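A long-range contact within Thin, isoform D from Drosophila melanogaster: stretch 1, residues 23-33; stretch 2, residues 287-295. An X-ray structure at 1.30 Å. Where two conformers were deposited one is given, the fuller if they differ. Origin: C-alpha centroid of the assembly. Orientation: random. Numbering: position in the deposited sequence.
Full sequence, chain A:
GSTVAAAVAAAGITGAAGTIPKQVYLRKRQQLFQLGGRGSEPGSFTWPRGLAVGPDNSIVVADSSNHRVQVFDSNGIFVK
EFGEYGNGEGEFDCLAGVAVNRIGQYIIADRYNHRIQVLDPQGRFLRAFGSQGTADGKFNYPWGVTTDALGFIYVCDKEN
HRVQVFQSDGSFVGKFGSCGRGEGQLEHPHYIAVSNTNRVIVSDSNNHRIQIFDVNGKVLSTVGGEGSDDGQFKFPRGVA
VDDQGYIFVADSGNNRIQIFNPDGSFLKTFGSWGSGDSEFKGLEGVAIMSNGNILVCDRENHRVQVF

Stretch 1 (23-33) QVYLRKRQQLF
Stretch 2 (287-295) AIMSNGNIL

The contact is a small, mixed polar and apolar one, in which the end of a helix and the loop after it lie against a β-hairpin, pinned by one lysine that bonds to the hairpin's turn directly and through a water. About 330 Å² is buried, both sides summed, between residues that, where they touch, are at least 261 positions apart in sequence.

In stretch 2, strands 287-288 and 294-295 pair antiparallel: Ala-287 N to Leu-295 O is 2.9 Å, Leu-295 N to Ala-287 O 2.8 Å, and Met-289 N to Asn-293 O 2.8 Å. A type I turn from Met-289 to Gly-292 joins them, closed by Gly-292 N to Met-289 O at 3.0 Å. Gly-292 has phi/psi of 90/3, where a CB would jam against the preceding carbonyl oxygen; an ideal CB would also lie 3.2 Å from Val-24 CG1. Glycine thus suits both the turn and the close approach of the helix. Asn-291 (chi1 p) bridges the loop, its OD1 accepting a hydrogen bond from Asn-293 N, 2.9 Å away.

Stretch 1 is helical at 23-26, with Lys-28 N bonded to Tyr-25 O at 3.1 Å; from Lys-28 (phi/psi -61/134) the chain is extended in places. The nearest CA pairs set the register: Val-24 with Gly-292 at 6.9 Å, Lys-28 with Ile-294 at 8.6 Å, and Leu-32 with Asn-293 at 8.8 Å.

Lys-28 points its CA-to-CB bond toward the hairpin and has rotamers m, m, t, t. Its NZ donates to Gly-292 O at 3.1 Å, a natural match between a cationic amine and a carbonyl oxygen. NZ also donates to a water 2.9 Å away, which in turn donates to Asn-291 O at 2.9 Å and Asn-293 OD1 at 2.7 Å. The aliphatic part of the same side chain is useful too: Lys-28 CG packs 3.9 Å from CD1 of Ile-294 (m, t).

Tyr-25 (chi1 m, chi2 -33°) leaves its CB sideways, but the ring reaches the hairpin. Gly-292 O lies at the ring edge, 3.8 Å from Tyr-25 CE1, while CD1 of Ile-288 (t, p) packs 4.1 Å from that same CE1, an apolar contact. Val-24 (t) points toward the turn, its CG1 4.4 Å from Gly-292 O.

At the far end, Leu-32 (m, t) places CD1 3.6 Å from ND2 of Asn-293. Asn-293 (chi1 m, chi2 -3°) directs its CB away, yet its amide returns to meet both the leucine methyl and the water.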

# COMPACT_ATOMS: atom_id res chain seq x y z
N GLN A 23 2.41 3.77 -23.08
CA GLN A 23 1.51 2.99 -23.93
C GLN A 23 0.93 1.80 -23.17
O GLN A 23 -0.26 1.49 -23.28
CB GLN A 23 2.24 2.52 -25.18
N VAL A 24 1.76 1.11 -22.40
CA VAL A 24 1.28 -0.00 -21.59
C VAL A 24 0.18 0.46 -20.64
O VAL A 24 -0.84 -0.22 -20.47
CB VAL A 24 2.47 -0.65 -20.85
CG1 VAL A 24 2.00 -1.63 -19.81
CG2 VAL A 24 3.41 -1.31 -21.86
N TYR A 25 0.35 1.63 -20.02
CA TYR A 25 -0.64 2.12 -19.06
C TYR A 25 -1.90 2.61 -19.77
O TYR A 25 -3.01 2.40 -19.27
CB TYR A 25 -0.04 3.20 -18.15
CG TYR A 25 1.15 2.70 -17.33
CD1 TYR A 25 1.22 1.38 -16.88
CD2 TYR A 25 2.21 3.54 -17.02
CE1 TYR A 25 2.31 0.91 -16.15
CE2 TYR A 25 3.30 3.09 -16.29
CZ TYR A 25 3.34 1.78 -15.86
OH TYR A 25 4.43 1.32 -15.15
N LEU A 26 -1.77 3.24 -20.94
CA LEU A 26 -2.96 3.70 -21.65
C LEU A 26 -3.86 2.54 -22.08
O LEU A 26 -5.07 2.75 -22.25
CB LEU A 26 -2.58 4.58 -22.83
CG LEU A 26 -2.10 5.98 -22.42
CD1 LEU A 26 -1.47 6.71 -23.59
CD2 LEU A 26 -3.25 6.79 -21.85
N ARG A 27 -3.30 1.34 -22.26
CA ARG A 27 -4.08 0.18 -22.66
C ARG A 27 -4.84 -0.48 -21.52
O ARG A 27 -5.70 -1.33 -21.79
CB ARG A 27 -3.15 -0.89 -23.25
CG ARG A 27 -2.55 -0.59 -24.60
CD ARG A 27 -1.45 -1.59 -24.84
NE ARG A 27 -0.78 -1.45 -26.13
CZ ARG A 27 0.34 -2.09 -26.44
NH1 ARG A 27 0.90 -2.91 -25.55
NH2 ARG A 27 0.89 -1.93 -27.63
N LYS A 28 -4.53 -0.16 -20.26
CA LYS A 28 -5.10 -0.90 -19.14
C LYS A 28 -6.62 -0.80 -19.10
O LYS A 28 -7.19 0.29 -19.23
CB LYS A 28 -4.53 -0.37 -17.83
CG LYS A 28 -3.03 -0.52 -17.67
CD LYS A 28 -2.61 -1.98 -17.59
CE LYS A 28 -1.10 -2.11 -17.37
NZ LYS A 28 -0.60 -3.46 -17.67
N ARG A 29 -7.27 -1.94 -18.88
CA ARG A 29 -8.72 -1.99 -18.70
C ARG A 29 -9.16 -3.40 -18.34
O ARG A 29 -9.86 -3.61 -17.35
CB ARG A 29 -9.45 -1.52 -19.96
CG ARG A 29 -10.97 -1.39 -19.82
CD ARG A 29 -11.60 -0.68 -21.02
N GLN A 30 -8.76 -4.37 -19.15
CA GLN A 30 -9.20 -5.75 -19.00
C GLN A 30 -8.28 -6.48 -18.03
O GLN A 30 -7.06 -6.47 -18.21
CB GLN A 30 -9.15 -6.42 -20.38
CG GLN A 30 -9.16 -7.95 -20.38
CD GLN A 30 -10.50 -8.54 -20.01
OE1 GLN A 30 -10.72 -8.96 -18.87
NE2 GLN A 30 -11.41 -8.58 -20.98
N GLN A 31 -8.84 -7.13 -17.02
CA GLN A 31 -7.97 -7.87 -16.11
C GLN A 31 -7.34 -9.07 -16.83
O GLN A 31 -7.95 -9.70 -17.70
CB GLN A 31 -8.65 -8.25 -14.79
CG GLN A 31 -9.54 -9.45 -14.81
CD GLN A 31 -10.39 -9.61 -13.55
OE1 GLN A 31 -10.91 -8.63 -12.99
NE2 GLN A 31 -10.52 -10.83 -13.10
N LEU A 32 -6.09 -9.33 -16.48
CA LEU A 32 -5.39 -10.50 -16.98
C LEU A 32 -5.87 -11.73 -16.24
O LEU A 32 -6.24 -12.73 -16.86
CB LEU A 32 -3.89 -10.34 -16.75
CG LEU A 32 -3.15 -9.26 -17.53
CD1 LEU A 32 -1.74 -9.12 -16.98
CD2 LEU A 32 -3.12 -9.60 -19.00
N PHE A 33 -5.89 -11.66 -14.91
CA PHE A 33 -6.35 -12.76 -14.08
C PHE A 33 -6.69 -12.19 -12.71
O PHE A 33 -6.42 -11.03 -12.40
CB PHE A 33 -5.33 -13.90 -13.99
CG PHE A 33 -4.00 -13.52 -13.38
CD1 PHE A 33 -3.80 -13.58 -12.01
CD2 PHE A 33 -2.94 -13.14 -14.19
CE1 PHE A 33 -2.56 -13.26 -11.46
CE2 PHE A 33 -1.71 -12.81 -13.65
CZ PHE A 33 -1.51 -12.87 -12.28
N ALA A 287 -0.18 -2.22 -6.32
CA ALA A 287 1.25 -2.42 -6.54
C ALA A 287 1.49 -2.59 -8.04
O ALA A 287 0.56 -2.80 -8.81
CB ALA A 287 1.78 -3.63 -5.74
N ILE A 288 2.76 -2.49 -8.44
CA ILE A 288 3.15 -2.51 -9.85
C ILE A 288 4.32 -3.47 -10.04
O ILE A 288 5.34 -3.37 -9.35
CB ILE A 288 3.45 -1.08 -10.36
CG1 ILE A 288 3.79 -1.03 -11.84
CG2 ILE A 288 4.53 -0.40 -9.56
CD1 ILE A 288 2.64 -1.31 -12.73
N MET A 289 4.15 -4.44 -10.95
CA MET A 289 5.23 -5.36 -11.29
C MET A 289 6.22 -4.69 -12.23
O MET A 289 5.93 -3.66 -12.85
CB MET A 289 4.69 -6.60 -12.02
CG MET A 289 3.92 -7.61 -11.17
SD MET A 289 3.38 -9.04 -12.14
CE MET A 289 2.48 -9.98 -10.93
N SER A 290 7.38 -5.32 -12.39
CA SER A 290 8.44 -4.76 -13.22
C SER A 290 8.04 -4.67 -14.68
O SER A 290 8.65 -3.90 -15.43
CB SER A 290 9.72 -5.59 -13.09
OG SER A 290 9.55 -6.87 -13.66
N ASN A 291 7.06 -5.44 -15.13
CA ASN A 291 6.61 -5.42 -16.51
C ASN A 291 5.40 -4.52 -16.72
O ASN A 291 4.82 -4.51 -17.82
CB ASN A 291 6.27 -6.84 -16.97
CG ASN A 291 5.21 -7.49 -16.09
OD1 ASN A 291 4.50 -6.82 -15.35
ND2 ASN A 291 5.11 -8.80 -16.17
N GLY A 292 5.01 -3.76 -15.71
CA GLY A 292 3.89 -2.86 -15.83
C GLY A 292 2.54 -3.45 -15.48
O GLY A 292 1.54 -2.75 -15.58
N ASN A 293 2.48 -4.71 -15.03
CA ASN A 293 1.21 -5.26 -14.57
C ASN A 293 0.84 -4.58 -13.26
O ASN A 293 1.66 -4.51 -12.33
CB ASN A 293 1.33 -6.77 -14.36
CG ASN A 293 1.38 -7.55 -15.66
OD1 ASN A 293 1.27 -6.99 -16.76
ND2 ASN A 293 1.57 -8.84 -15.55
N ILE A 294 -0.40 -4.09 -13.18
CA ILE A 294 -0.92 -3.39 -12.01
C ILE A 294 -1.72 -4.40 -11.19
O ILE A 294 -2.60 -5.08 -11.73
CB ILE A 294 -1.82 -2.22 -12.43
CG1 ILE A 294 -1.05 -1.22 -13.28
CG2 ILE A 294 -2.41 -1.53 -11.20
CD1 ILE A 294 -1.97 -0.22 -13.97
N LEU A 295 -1.41 -4.50 -9.90
CA LEU A 295 -2.08 -5.40 -8.98
C LEU A 295 -2.96 -4.57 -8.06
O LEU A 295 -2.50 -3.55 -7.53
CB LEU A 295 -1.07 -6.15 -8.09
CG LEU A 295 0.13 -6.91 -8.59
CD1 LEU A 295 1.00 -6.06 -9.41
CD2 LEU A 295 0.87 -7.42 -7.38
O HOH W 1 1.94 -4.80 -18.24